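Local coordinates for protein Cyclo(L-tyrosyl-L-tyrosyl) synthase (Mycobacterium tuberculosis, PDB 2X9Q) that probably catalyses the ATP-independent formation of cyclo(L-Tyr-L-Tyr) from two molecules of tyrosyl-tRNA, an early step toward mycocyclosin, at residues Thr59-Phe64 against Ile75-Gly80; Ser92-Gln97 against Asn251-Ser256; Arg98-Gly103 against Asn156-Ala161; Trp105-Phe110 against Gly162-Val167. All blocks are in the same frame, centred on the assembly; numbering follows the deposited sequence.

Interaction 1. Residues Thr59-Phe64 against Ile75-Gly80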
loop_
_atom_site.group_PDB
_atom_site.type_symbol
_atom_site.label_atom_id
_atom_site.label_comp_id
_atom_site.label_asym_id
_atom_site.label_seq_id
_atom_site.Cartn_x
_atom_site.Cartn_y
_atom_site.Cartn_z
ATOM N N THR A 59 -14.570 -12.050 3.493
ATOM C CA THR A 59 -14.562 -13.185 4.390
ATOM C C THR A 59 -14.050 -12.706 5.805
ATOM O O THR A 59 -13.072 -11.937 5.899
ATOM C CB THR A 59 -13.875 -14.451 3.733
ATOM O OG1 THR A 59 -13.558 -15.419 4.748
ATOM C CG2 THR A 59 -12.614 -14.150 3.080
ATOM N N ALA A 60 -14.784 -13.073 6.870
ATOM C CA ALA A 60 -14.393 -12.776 8.269
ATOM C C ALA A 60 -13.256 -13.671 8.791
ATOM O O ALA A 60 -13.357 -14.893 8.734
ATOM C CB ALA A 60 -15.602 -12.854 9.187
ATOM N N GLN A 61 -12.137 -13.044 9.232
ATOM C CA GLN A 61 -10.955 -13.767 9.697
ATOM C C GLN A 61 -10.347 -12.987 10.890
ATOM O O GLN A 61 -9.969 -11.808 10.746
ATOM C CB GLN A 61 -9.849 -13.859 8.599
ATOM C CG GLN A 61 -10.252 -14.465 7.304
ATOM C CD GLN A 61 -9.060 -14.790 6.420
ATOM O OE1 GLN A 61 -8.166 -13.963 6.163
ATOM N NE2 GLN A 61 -9.067 -15.987 5.891
ATOM N N GLU A 62 -10.237 -13.636 12.055
ATOM C CA GLU A 62 -9.572 -13.063 13.245
ATOM C C GLU A 62 -9.873 -11.591 13.446
ATOM O O GLU A 62 -8.926 -10.776 13.561
ATOM C CB GLU A 62 -8.050 -13.230 13.141
ATOM C CG GLU A 62 -7.574 -14.674 13.165
ATOM C CD GLU A 62 -7.946 -15.410 11.873
ATOM O OE1 GLU A 62 -7.756 -14.829 10.776
ATOM O OE2 GLU A 62 -8.428 -16.554 11.952
ATOM N N GLY A 63 -11.145 -11.240 13.424
ATOM C CA GLY A 63 -11.587 -9.869 13.746
ATOM C C GLY A 63 -11.586 -8.854 12.581
ATOM O O GLY A 63 -11.953 -7.681 12.775
ATOM N N PHE A 64 -11.248 -9.325 11.381
ATOM C CA PHE A 64 -11.264 -8.487 10.158
ATOM C C PHE A 64 -12.215 -8.990 9.060
ATOM O O PHE A 64 -12.406 -10.174 8.929
ATOM C CB PHE A 64 -9.823 -8.442 9.582
ATOM C CG PHE A 64 -8.920 -7.614 10.455
ATOM C CD1 PHE A 64 -8.072 -8.215 11.354
ATOM C CD2 PHE A 64 -9.018 -6.243 10.440
ATOM C CE1 PHE A 64 -7.278 -7.417 12.247
ATOM C CE2 PHE A 64 -8.213 -5.424 11.303
ATOM C CZ PHE A 64 -7.353 -6.023 12.197
ATOM N N ILE A 75 -7.818 -15.977 -4.988
ATOM C CA ILE A 75 -6.935 -17.122 -5.080
ATOM C C ILE A 75 -5.619 -16.845 -4.357
ATOM O O ILE A 75 -5.083 -17.711 -3.613
ATOM C CB ILE A 75 -6.687 -17.522 -6.585
ATOM C CG1 ILE A 75 -7.998 -18.147 -7.154
ATOM C CG2 ILE A 75 -5.544 -18.530 -6.635
ATOM C CD1 ILE A 75 -7.912 -18.356 -8.535
ATOM N N ILE A 76 -5.041 -15.649 -4.589
ATOM C CA ILE A 76 -3.771 -15.327 -3.895
ATOM C C ILE A 76 -3.889 -15.274 -2.346
ATOM O O ILE A 76 -2.982 -15.727 -1.605
ATOM C CB ILE A 76 -3.248 -13.993 -4.513
ATOM C CG1 ILE A 76 -2.727 -14.304 -5.948
ATOM C CG2 ILE A 76 -2.173 -13.419 -3.637
ATOM C CD1 ILE A 76 -2.545 -12.981 -6.922
ATOM N N HIS A 77 -4.992 -14.716 -1.872
ATOM C CA HIS A 77 -5.291 -14.694 -0.460
ATOM C C HIS A 77 -5.285 -16.124 0.064
ATOM O O HIS A 77 -4.648 -16.396 1.084
ATOM C CB HIS A 77 -6.699 -14.118 -0.243
ATOM C CG HIS A 77 -7.153 -14.103 1.200
ATOM N ND1 HIS A 77 -8.480 -14.192 1.540
ATOM C CD2 HIS A 77 -6.458 -14.119 2.380
ATOM C CE1 HIS A 77 -8.604 -14.161 2.863
ATOM N NE2 HIS A 77 -7.391 -14.184 3.400
ATOM N N THR A 78 -6.022 -17.023 -0.609
ATOM C CA THR A 78 -6.044 -18.463 -0.243
ATOM C C THR A 78 -4.686 -19.160 -0.327
ATOM O O THR A 78 -4.418 -20.063 0.452
ATOM C CB THR A 78 -7.098 -19.223 -1.172
ATOM O OG1 THR A 78 -8.334 -18.565 -0.980
ATOM C CG2 THR A 78 -7.265 -20.658 -0.714
ATOM N N GLU A 79 -3.813 -18.796 -1.275
ATOM C CA GLU A 79 -2.496 -19.369 -1.275
ATOM C C GLU A 79 -1.753 -19.081 0.084
ATOM O O GLU A 79 -0.887 -19.858 0.495
ATOM C CB GLU A 79 -1.633 -18.777 -2.377
ATOM C CG GLU A 79 -2.189 -18.931 -3.781
ATOM C CD GLU A 79 -1.809 -20.290 -4.403
ATOM O OE1 GLU A 79 -1.359 -20.312 -5.537
ATOM O OE2 GLU A 79 -1.885 -21.315 -3.704
ATOM N N GLY A 80 -1.990 -17.917 0.709
ATOM C CA GLY A 80 -1.347 -17.685 2.027
ATOM C C GLY A 80 0.160 -17.619 1.976
ATOM O O GLY A 80 0.855 -18.028 2.960
#

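Interaction 2. Residues Ser92-Gln97 against Asn251-Ser256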
loop_
_atom_site.group_PDB
_atom_site.type_symbol
_atom_site.label_atom_id
_atom_site.label_comp_id
_atom_site.label_asym_id
_atom_site.label_seq_id
_atom_site.Cartn_x
_atom_site.Cartn_y
_atom_site.Cartn_z
ATOM N N SER A 92 -4.645 7.903 12.612
ATOM C CA SER A 92 -4.994 7.271 13.905
ATOM C C SER A 92 -5.627 5.867 13.798
ATOM O O SER A 92 -5.724 5.156 14.777
ATOM C CB SER A 92 -5.940 8.140 14.705
ATOM O OG SER A 92 -7.074 8.379 13.863
ATOM N N TYR A 93 -6.057 5.453 12.623
ATOM C CA TYR A 93 -6.524 4.048 12.454
ATOM C C TYR A 93 -5.461 3.061 12.960
ATOM O O TYR A 93 -5.772 2.016 13.540
ATOM C CB TYR A 93 -6.827 3.811 10.951
ATOM C CG TYR A 93 -7.255 2.394 10.659
ATOM C CD1 TYR A 93 -8.578 1.977 10.900
ATOM C CD2 TYR A 93 -6.346 1.454 10.124
ATOM C CE1 TYR A 93 -8.998 0.631 10.596
ATOM C CE2 TYR A 93 -6.734 0.170 9.832
ATOM C CZ TYR A 93 -8.062 -0.246 10.045
ATOM O OH TYR A 93 -8.399 -1.575 9.755
ATOM N N PHE A 94 -4.189 3.376 12.729
ATOM C CA PHE A 94 -3.083 2.480 13.122
ATOM C C PHE A 94 -2.651 2.656 14.548
ATOM O O PHE A 94 -1.499 2.999 14.837
ATOM C CB PHE A 94 -1.870 2.540 12.132
ATOM C CG PHE A 94 -2.281 2.170 10.697
ATOM C CD1 PHE A 94 -2.499 0.818 10.367
ATOM C CD2 PHE A 94 -2.472 3.169 9.707
ATOM C CE1 PHE A 94 -2.895 0.446 9.045
ATOM C CE2 PHE A 94 -2.926 2.843 8.385
ATOM C CZ PHE A 94 -3.097 1.442 8.077
ATOM N N SER A 95 -3.574 2.350 15.448
ATOM C CA SER A 95 -3.302 2.397 16.868
ATOM C C SER A 95 -2.446 1.174 17.180
ATOM O O SER A 95 -2.331 0.248 16.332
ATOM C CB SER A 95 -4.657 2.325 17.629
ATOM O OG SER A 95 -5.137 0.959 17.528
ATOM N N ARG A 96 -1.856 1.149 18.384
ATOM C CA ARG A 96 -1.145 -0.034 18.837
ATOM C C ARG A 96 -2.016 -1.297 18.805
ATOM O O ARG A 96 -1.552 -2.372 18.415
ATOM C CB ARG A 96 -0.570 0.182 20.289
ATOM C CG ARG A 96 0.754 1.015 20.293
ATOM C CD ARG A 96 1.953 0.179 19.855
ATOM N NE ARG A 96 1.960 -1.004 20.714
ATOM C CZ ARG A 96 2.447 -1.014 21.959
ATOM N NH1 ARG A 96 2.311 -2.111 22.713
ATOM N NH2 ARG A 96 3.070 0.076 22.460
ATOM N N GLN A 97 -3.227 -1.203 19.291
ATOM C CA GLN A 97 -4.087 -2.419 19.301
ATOM C C GLN A 97 -4.402 -2.875 17.833
ATOM O O GLN A 97 -4.393 -4.079 17.560
ATOM C CB GLN A 97 -5.426 -2.126 20.039
ATOM C CG GLN A 97 -6.381 -3.395 20.204
ATOM C CD GLN A 97 -5.623 -4.562 20.875
ATOM O OE1 GLN A 97 -5.377 -5.639 20.270
ATOM N NE2 GLN A 97 -5.156 -4.318 22.111
ATOM N N ASN A 251 -1.574 -7.458 -1.157
ATOM C CA ASN A 251 -1.269 -6.131 -0.624
ATOM C C ASN A 251 -2.526 -5.586 0.053
ATOM O O ASN A 251 -3.595 -5.440 -0.590
ATOM C CB ASN A 251 -0.716 -5.236 -1.762
ATOM C CG ASN A 251 -0.081 -3.957 -1.177
ATOM O OD1 ASN A 251 -0.648 -3.379 -0.260
ATOM N ND2 ASN A 251 1.026 -3.518 -1.717
ATOM N N CYS A 252 -2.451 -5.365 1.389
ATOM C CA CYS A 252 -3.682 -5.141 2.174
ATOM C C CYS A 252 -3.808 -3.782 2.768
ATOM O O CYS A 252 -2.825 -3.273 3.395
ATOM C CB CYS A 252 -3.735 -6.133 3.366
ATOM S SG CYS A 252 -3.702 -7.847 2.774
ATOM N N TYR A 253 -4.998 -3.186 2.643
ATOM C CA TYR A 253 -5.215 -1.855 3.262
ATOM C C TYR A 253 -6.662 -1.744 3.605
ATOM O O TYR A 253 -7.465 -2.515 3.099
ATOM C CB TYR A 253 -4.787 -0.722 2.269
ATOM C CG TYR A 253 -4.468 0.594 2.924
ATOM C CD1 TYR A 253 -3.457 0.672 3.885
ATOM C CD2 TYR A 253 -5.203 1.771 2.594
ATOM C CE1 TYR A 253 -3.173 1.892 4.540
ATOM C CE2 TYR A 253 -4.917 2.999 3.244
ATOM C CZ TYR A 253 -3.915 3.038 4.190
ATOM O OH TYR A 253 -3.576 4.210 4.814
ATOM N N HIS A 254 -7.016 -0.783 4.444
ATOM C CA HIS A 254 -8.389 -0.676 4.884
ATOM C C HIS A 254 -9.236 0.170 3.932
ATOM O O HIS A 254 -10.407 0.402 4.239
ATOM C CB HIS A 254 -8.490 -0.074 6.313
ATOM C CG HIS A 254 -7.804 1.262 6.481
ATOM N ND1 HIS A 254 -6.447 1.407 6.444
ATOM C CD2 HIS A 254 -8.304 2.504 6.756
ATOM C CE1 HIS A 254 -6.119 2.681 6.595
ATOM N NE2 HIS A 254 -7.232 3.376 6.770
ATOM N N GLN A 255 -8.655 0.649 2.834
ATOM C CA GLN A 255 -9.397 1.355 1.757
ATOM C C GLN A 255 -8.870 0.800 0.436
ATOM O O GLN A 255 -7.690 0.505 0.358
ATOM C CB GLN A 255 -9.018 2.851 1.729
ATOM C CG GLN A 255 -9.511 3.663 2.889
ATOM C CD GLN A 255 -8.736 4.987 3.034
ATOM O OE1 GLN A 255 -7.971 5.405 2.145
ATOM N NE2 GLN A 255 -8.908 5.634 4.181
ATOM N N SER A 256 -9.667 0.717 -0.644
ATOM C CA SER A 256 -9.035 0.216 -1.901
ATOM C C SER A 256 -8.005 1.218 -2.433
ATOM O O SER A 256 -8.147 2.416 -2.265
ATOM C CB SER A 256 -10.021 -0.254 -2.994
ATOM O OG SER A 256 -10.918 0.783 -3.184
#

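Interaction 3. Residues Arg98-Gly103 against Asn156-Ala161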
loop_
_atom_site.group_PDB
_atom_site.type_symbol
_atom_site.label_atom_id
_atom_site.label_comp_id
_atom_site.label_asym_id
_atom_site.label_seq_id
_atom_site.Cartn_x
_atom_site.Cartn_y
_atom_site.Cartn_z
ATOM N N ARG A 98 -4.717 -1.921 16.932
ATOM C CA ARG A 98 -5.067 -2.295 15.553
ATOM C C ARG A 98 -3.862 -2.962 14.900
ATOM O O ARG A 98 -4.037 -3.920 14.175
ATOM C CB ARG A 98 -5.473 -1.096 14.700
ATOM C CG ARG A 98 -5.953 -1.484 13.219
ATOM C CD ARG A 98 -7.376 -1.829 13.357
ATOM N NE ARG A 98 -7.994 -0.522 13.555
ATOM C CZ ARG A 98 -9.149 -0.315 14.163
ATOM N NH1 ARG A 98 -9.868 -1.350 14.634
ATOM N NH2 ARG A 98 -9.577 0.944 14.265
ATOM N N LEU A 99 -2.641 -2.453 15.145
ATOM C CA LEU A 99 -1.432 -3.057 14.550
ATOM C C LEU A 99 -1.223 -4.464 15.096
ATOM O O LEU A 99 -0.816 -5.385 14.369
ATOM C CB LEU A 99 -0.199 -2.196 14.803
ATOM C CG LEU A 99 -0.185 -0.869 13.980
ATOM C CD1 LEU A 99 0.903 0.056 14.598
ATOM C CD2 LEU A 99 0.135 -1.214 12.473
ATOM N N ARG A 100 -1.416 -4.626 16.408
ATOM C CA ARG A 100 -1.328 -5.990 16.958
ATOM C C ARG A 100 -2.372 -6.921 16.332
ATOM O O ARG A 100 -2.083 -8.040 16.055
ATOM C CB ARG A 100 -1.544 -5.970 18.467
ATOM C CG ARG A 100 -1.142 -7.267 19.156
ATOM C CD ARG A 100 -1.276 -7.072 20.702
ATOM N NE ARG A 100 -1.418 -8.403 21.274
ATOM C CZ ARG A 100 -0.385 -9.181 21.559
ATOM N NH1 ARG A 100 0.880 -8.748 21.370
ATOM N NH2 ARG A 100 -0.613 -10.385 22.038
ATOM N N ASP A 101 -3.592 -6.462 16.197
ATOM C CA ASP A 101 -4.647 -7.309 15.659
ATOM C C ASP A 101 -4.285 -7.700 14.203
ATOM O O ASP A 101 -4.364 -8.899 13.796
ATOM C CB ASP A 101 -5.964 -6.539 15.750
ATOM C CG ASP A 101 -6.507 -6.469 17.188
ATOM O OD1 ASP A 101 -5.936 -7.180 18.047
ATOM O OD2 ASP A 101 -7.479 -5.717 17.418
ATOM N N LEU A 102 -3.756 -6.730 13.460
ATOM C CA LEU A 102 -3.323 -6.979 12.080
ATOM C C LEU A 102 -2.208 -7.994 11.990
ATOM O O LEU A 102 -2.148 -8.845 11.062
ATOM C CB LEU A 102 -2.884 -5.642 11.376
ATOM C CG LEU A 102 -4.056 -4.790 10.867
ATOM C CD1 LEU A 102 -3.617 -3.282 10.521
ATOM C CD2 LEU A 102 -4.700 -5.421 9.608
ATOM N N GLY A 103 -1.221 -7.830 12.866
ATOM C CA GLY A 103 -0.090 -8.745 12.919
ATOM C C GLY A 103 -0.569 -10.184 13.285
ATOM O O GLY A 103 -0.086 -11.158 12.693
ATOM N N ASN A 156 8.135 -6.910 17.667
ATOM C CA ASN A 156 9.033 -7.453 18.711
ATOM C C ASN A 156 8.177 -8.323 19.639
ATOM O O ASN A 156 8.574 -9.411 20.019
ATOM C CB ASN A 156 9.691 -6.295 19.519
ATOM C CG ASN A 156 10.800 -5.598 18.746
ATOM O OD1 ASN A 156 11.240 -6.060 17.704
ATOM N ND2 ASN A 156 11.225 -4.436 19.238
ATOM N N GLU A 157 6.989 -7.829 19.929
ATOM C CA GLU A 157 6.019 -8.529 20.740
ATOM C C GLU A 157 5.487 -9.813 20.121
ATOM O O GLU A 157 5.372 -10.862 20.801
ATOM C CB GLU A 157 4.840 -7.618 20.883
ATOM C CG GLU A 157 4.023 -7.818 22.073
ATOM C CD GLU A 157 3.567 -6.483 22.564
ATOM O OE1 GLU A 157 2.378 -6.194 22.333
ATOM O OE2 GLU A 157 4.408 -5.711 23.133
ATOM N N LEU A 158 5.133 -9.753 18.835
ATOM C CA LEU A 158 4.539 -10.944 18.160
ATOM C C LEU A 158 5.510 -11.925 17.623
ATOM O O LEU A 158 5.165 -13.093 17.488
ATOM C CB LEU A 158 3.573 -10.525 17.009
ATOM C CG LEU A 158 2.368 -9.739 17.482
ATOM C CD1 LEU A 158 1.494 -9.272 16.255
ATOM C CD2 LEU A 158 1.538 -10.586 18.457
ATOM N N ASP A 159 6.697 -11.486 17.220
ATOM C CA ASP A 159 7.641 -12.368 16.532
ATOM C C ASP A 159 9.069 -11.937 16.911
ATOM O O ASP A 159 9.858 -11.507 16.047
ATOM C CB ASP A 159 7.423 -12.338 15.008
ATOM C CG ASP A 159 8.357 -13.307 14.234
ATOM O OD1 ASP A 159 9.247 -13.957 14.844
ATOM O OD2 ASP A 159 8.301 -13.355 12.972
ATOM N N PRO A 160 9.418 -12.064 18.222
ATOM C CA PRO A 160 10.743 -11.691 18.761
ATOM C C PRO A 160 11.863 -12.174 17.861
ATOM O O PRO A 160 12.795 -11.460 17.567
ATOM C CB PRO A 160 10.802 -12.443 20.101
ATOM C CG PRO A 160 9.394 -12.490 20.592
ATOM C CD PRO A 160 8.497 -12.519 19.293
ATOM N N ALA A 161 11.699 -13.379 17.356
ATOM C CA ALA A 161 12.729 -13.968 16.533
ATOM C C ALA A 161 12.803 -13.452 15.087
ATOM O O ALA A 161 13.748 -13.822 14.384
ATOM C CB ALA A 161 12.608 -15.559 16.574
#

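Interaction 4. Residues Trp105-Phe110 against Gly162-Val167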
loop_
_atom_site.group_PDB
_atom_site.type_symbol
_atom_site.label_atom_id
_atom_site.label_comp_id
_atom_site.label_asym_id
_atom_site.label_seq_id
_atom_site.Cartn_x
_atom_site.Cartn_y
_atom_site.Cartn_z
ATOM N N TRP A 105 -3.663 -11.416 12.697
ATOM C CA TRP A 105 -4.440 -11.810 11.503
ATOM C C TRP A 105 -3.442 -12.253 10.470
ATOM O O TRP A 105 -3.608 -13.322 9.898
ATOM C CB TRP A 105 -5.265 -10.665 10.926
ATOM C CG TRP A 105 -5.757 -10.940 9.519
ATOM C CD1 TRP A 105 -6.791 -11.775 9.172
ATOM C CD2 TRP A 105 -5.241 -10.402 8.291
ATOM N NE1 TRP A 105 -6.915 -11.807 7.811
ATOM C CE2 TRP A 105 -5.966 -10.983 7.246
ATOM C CE3 TRP A 105 -4.210 -9.473 7.969
ATOM C CZ2 TRP A 105 -5.743 -10.654 5.904
ATOM C CZ3 TRP A 105 -3.952 -9.194 6.618
ATOM C CH2 TRP A 105 -4.714 -9.777 5.615
ATOM N N GLY A 106 -2.371 -11.474 10.256
ATOM C CA GLY A 106 -1.358 -11.804 9.233
ATOM C C GLY A 106 -0.644 -13.139 9.460
ATOM O O GLY A 106 -0.438 -13.943 8.506
ATOM N N LEU A 107 -0.211 -13.377 10.703
ATOM C CA LEU A 107 0.517 -14.584 10.957
ATOM C C LEU A 107 -0.399 -15.804 10.929
ATOM O O LEU A 107 0.074 -16.893 10.643
ATOM C CB LEU A 107 1.225 -14.508 12.309
ATOM C CG LEU A 107 2.463 -13.605 12.349
ATOM C CD1 LEU A 107 2.990 -13.453 13.750
ATOM C CD2 LEU A 107 3.544 -14.000 11.398
ATOM N N THR A 108 -1.666 -15.634 11.237
ATOM C CA THR A 108 -2.623 -16.726 11.104
ATOM C C THR A 108 -2.821 -17.113 9.623
ATOM O O THR A 108 -3.050 -18.301 9.330
ATOM C CB THR A 108 -3.941 -16.390 11.771
ATOM O OG1 THR A 108 -3.635 -16.076 13.135
ATOM C CG2 THR A 108 -5.018 -17.595 11.667
ATOM N N ASN A 109 -2.700 -16.144 8.691
ATOM C CA ASN A 109 -3.171 -16.405 7.348
ATOM C C ASN A 109 -2.119 -16.448 6.272
ATOM O O ASN A 109 -2.435 -16.863 5.209
ATOM C CB ASN A 109 -4.350 -15.497 7.012
ATOM C CG ASN A 109 -5.564 -15.782 7.891
ATOM O OD1 ASN A 109 -6.319 -16.699 7.606
ATOM N ND2 ASN A 109 -5.775 -14.996 8.924
ATOM N N PHE A 110 -0.864 -16.135 6.564
ATOM C CA PHE A 110 0.202 -16.102 5.535
ATOM C C PHE A 110 1.502 -16.696 6.057
ATOM O O PHE A 110 1.817 -16.478 7.232
ATOM C CB PHE A 110 0.455 -14.625 5.098
ATOM C CG PHE A 110 -0.775 -13.945 4.592
ATOM C CD1 PHE A 110 -1.101 -14.036 3.262
ATOM C CD2 PHE A 110 -1.644 -13.312 5.457
ATOM C CE1 PHE A 110 -2.282 -13.434 2.762
ATOM C CE2 PHE A 110 -2.854 -12.754 5.000
ATOM C CZ PHE A 110 -3.169 -12.780 3.675
ATOM N N GLY A 162 11.851 -12.605 14.619
ATOM C CA GLY A 162 11.960 -12.078 13.237
ATOM C C GLY A 162 11.900 -13.167 12.148
ATOM O O GLY A 162 12.432 -13.026 11.046
ATOM N N ALA A 163 11.252 -14.261 12.477
ATOM C CA ALA A 163 11.186 -15.418 11.600
ATOM C C ALA A 163 10.155 -15.205 10.468
ATOM O O ALA A 163 10.390 -15.642 9.331
ATOM C CB ALA A 163 10.764 -16.673 12.438
ATOM N N ARG A 164 8.981 -14.639 10.795
ATOM C CA ARG A 164 7.943 -14.559 9.779
ATOM C C ARG A 164 7.391 -13.135 9.476
ATOM O O ARG A 164 6.847 -12.898 8.391
ATOM C CB ARG A 164 6.808 -15.503 10.163
ATOM C CG ARG A 164 7.310 -17.028 10.176
ATOM C CD ARG A 164 6.272 -17.869 10.695
ATOM N NE ARG A 164 5.057 -17.695 9.941
ATOM C CZ ARG A 164 3.853 -17.629 10.487
ATOM N NH1 ARG A 164 3.751 -17.778 11.780
ATOM N NH2 ARG A 164 2.762 -17.439 9.759
ATOM N N LEU A 165 7.505 -12.244 10.465
ATOM C CA LEU A 165 6.929 -10.917 10.479
ATOM C C LEU A 165 8.031 -9.880 10.610
ATOM O O LEU A 165 8.934 -10.042 11.482
ATOM C CB LEU A 165 5.979 -10.866 11.645
ATOM C CG LEU A 165 5.451 -9.506 11.937
ATOM C CD1 LEU A 165 4.449 -9.132 10.786
ATOM C CD2 LEU A 165 4.743 -9.706 13.217
ATOM N N CYS A 166 8.040 -8.894 9.678
ATOM C CA CYS A 166 9.111 -7.898 9.549
ATOM C C CYS A 166 8.458 -6.514 9.348
ATOM O O CYS A 166 7.288 -6.433 8.935
ATOM C CB CYS A 166 9.948 -8.221 8.320
ATOM S SG CYS A 166 11.014 -9.747 8.519
ATOM N N VAL A 167 9.172 -5.430 9.669
ATOM C CA VAL A 167 8.692 -4.071 9.400
ATOM C C VAL A 167 9.797 -3.411 8.630
ATOM O O VAL A 167 10.970 -3.657 8.890
ATOM C CB VAL A 167 8.385 -3.224 10.656
ATOM C CG1 VAL A 167 9.446 -3.383 11.797
ATOM C CG2 VAL A 167 8.175 -1.672 10.255
#

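Interaction 1. Residues Thr59-Phe64 against Ile75-Gly80
Gln61 and His77 point at each other across the gap and meet end to edge. His77 NE2 donates a hydrogen bond to Gln61 OE1 at 2.9 Å. The bond is bent, with an N-H...O angle of 138°. The oxygen lies in the plane of the imidazole, but the donor sits above the carbonyl plane of the amide, not on a lone pair. The amide and ring planes are steeply turned, 70° apart. Gln61 spans the gap with a chain that stays extended beyond CG. His77 points its ring off the helix with CG anti to the backbone N (chi1 177°). Thr59, two residues before Gln61 on the same strand, adds its methyl: CG2 lies 4.0 Å from His77 CE1, also near the ring plane.

The contact joins strand 59-61, at one edge of the mixed sheet, to helix 71-79. Strands 59-61 and 64-68 form a beta hairpin, closed by a type I' turn from Gln61 to Phe64. Between hairpin and helix, the His77 side chain also packs on Val66. Gln61 OE1 also accepts a hydrogen bond from Trp105 NE1 of helix 96-109, so two ring N-H groups share this oxygen.

Interaction 2. Residues Ser92-Gln97 against Asn251-Ser256
Tyr93 and His254 lay their rings face to face. The centroids are 4.0 Å apart and the planes differ by only 14°. The side chains run antiparallel past one another, and the imidazole lies against the CD2-CE2 side of the phenol ring. Tyr93 CE2 is 3.6 Å from His254 ND1. Further out, Tyr93 OH passes His254 CB at 3.8 Å. His254 turns CG between its backbone N and carbonyl carbon (chi1 55°), which brings its ring up against the phenol.

Phe94 comes in obliquely. Its CZ is 3.6 Å from His254 CE1, and the two planes stand 79° apart. The same CZ is 3.6 Å from Tyr253 CE1, which lies at the edge of the Phe94 ring, and these two side chains cross at about a right angle. Together Tyr93, Phe94 and His254 form an aromatic cluster beside the probable substrate pocket. Tyr253, a likely substrate-binding residue, is hydrogen-bonded through OH to Ser88 OG, the probable nucleophile. The cluster joins the loop leading into helix 96-109 to the end of strand 249-253. Phe94 also packs on Leu99 and Leu102 of that helix and on Val87 of strand 82-87.

Interaction 3. Residues Arg98-Gly103 against Asn156-Ala161
Arg100 and Glu157 form the polar part of this contact, a salt bridge between two helices. Arg100 NH1 lies 3.1 Å from Glu157 OE1. The two side chains cross at about a right angle, and the guanidinium and carboxylate planes are 48° apart. The groups therefore meet at an angle through a single nitrogen and a single oxygen, not as a flat two-pronged pair. Arg100 stretches out to reach this place: CG is anti to the backbone N (chi1 -166°) and the chain stays extended as far as NE. Glu157 bends at chi2, and its CG also comes close to the guanidinium, 3.4 Å from Arg100 NH1.

The pair bridges helix 96-109 and helix 133-158 near the C-terminal end of the latter. These helices pack against the sheet of the HUP-type Rossmann-like domain, which cyclodipeptide synthases share with class I aminoacyl-tRNA synthetases. Helix 133-158 stops after Leu158, and the chain turns toward strand 165-169.

The apolar part is carried by Leu158, whose two methyls go to different partners. CD2 lies over one face of the Arg100 guanidinium, 3.5 Å from NH1. The same cation thus meets a carboxylate through NH1 and a methyl over its face. Leu158 CD1 rests on the backbone of Gly103, 3.7 Å from Gly103 C. With no side chain at Gly103, Leu158 lies directly on the helix backbone, and the CA atoms of the two residues are 7.3 Å apart. Leu158 also packs on Leu104, which follows Gly103 in helix 96-109.

Interaction 4. Residues Trp105-Phe110 against Gly162-Val167
The backbones approach most closely where Leu107, in the last turns of helix 96-109, faces Leu165 at the start of strand 165-169, with CA atoms 7.4 Å apart. Arg164, just before the strand, carries the polar contact. Its NH2 donates two hydrogen bonds to backbone carbonyls at the helix end. One goes to Leu107 O at 2.9 Å; it is fairly straight (162°) and lies in the carbonyl plane, on a lone pair. The other goes to Phe110 O, also 2.9 Å from NH2. It is more bent, at 139°, and its donor is tilted from the carbonyl plane. Both oxygens lie near the plane of the guanidinium. The Arg164 chain bends at chi3 (56°), which turns the guanidinium toward the helix.

Leu107 lies over the guanidinium. Its CD2 sits above the centre of one face, 3.8 Å from Arg164 CZ. The same methyl touches Leu165 CB at 4.0 Å, where the two leucine side chains cross at about a right angle. Leu165 goes on to pack against Val113 and Phe115 of strand 112-117. Arg164 NE has a further carbonyl partner, Asp111 O. The arginine thus gathers three backbone carbonyls around the point where helix 96-109 gives way to strand 112-117. Its positive charge would be expected to offset part of the negative end of the helix dipole.

Overall arrangement
Helix 96-109 connects interactions 2, 3 and 4, and its last turns also meet interaction 1. There Asn109 ND2 lies 2.7 Å from Glu62 OE1. Phe64 packs on the middle of the helix, with CE1 3.6 Å from Asp101 C. Interactions 3 and 4 are closest, with centres about 8 Å apart. Asp159 OD2 links them, 2.6 Å from Arg164 N and 2.9 Å from Leu165 N, between helix 133-158 and strand 165-169. Interactions 2 and 4 touch where Cys252 SG is 3.6 Å from Trp105 CH2. Interaction 2 borders the probable active site: the nearest side-chain atoms of Tyr253 and Ser88 are about 3 Å apart. The other three lie away from the probable catalytic residues.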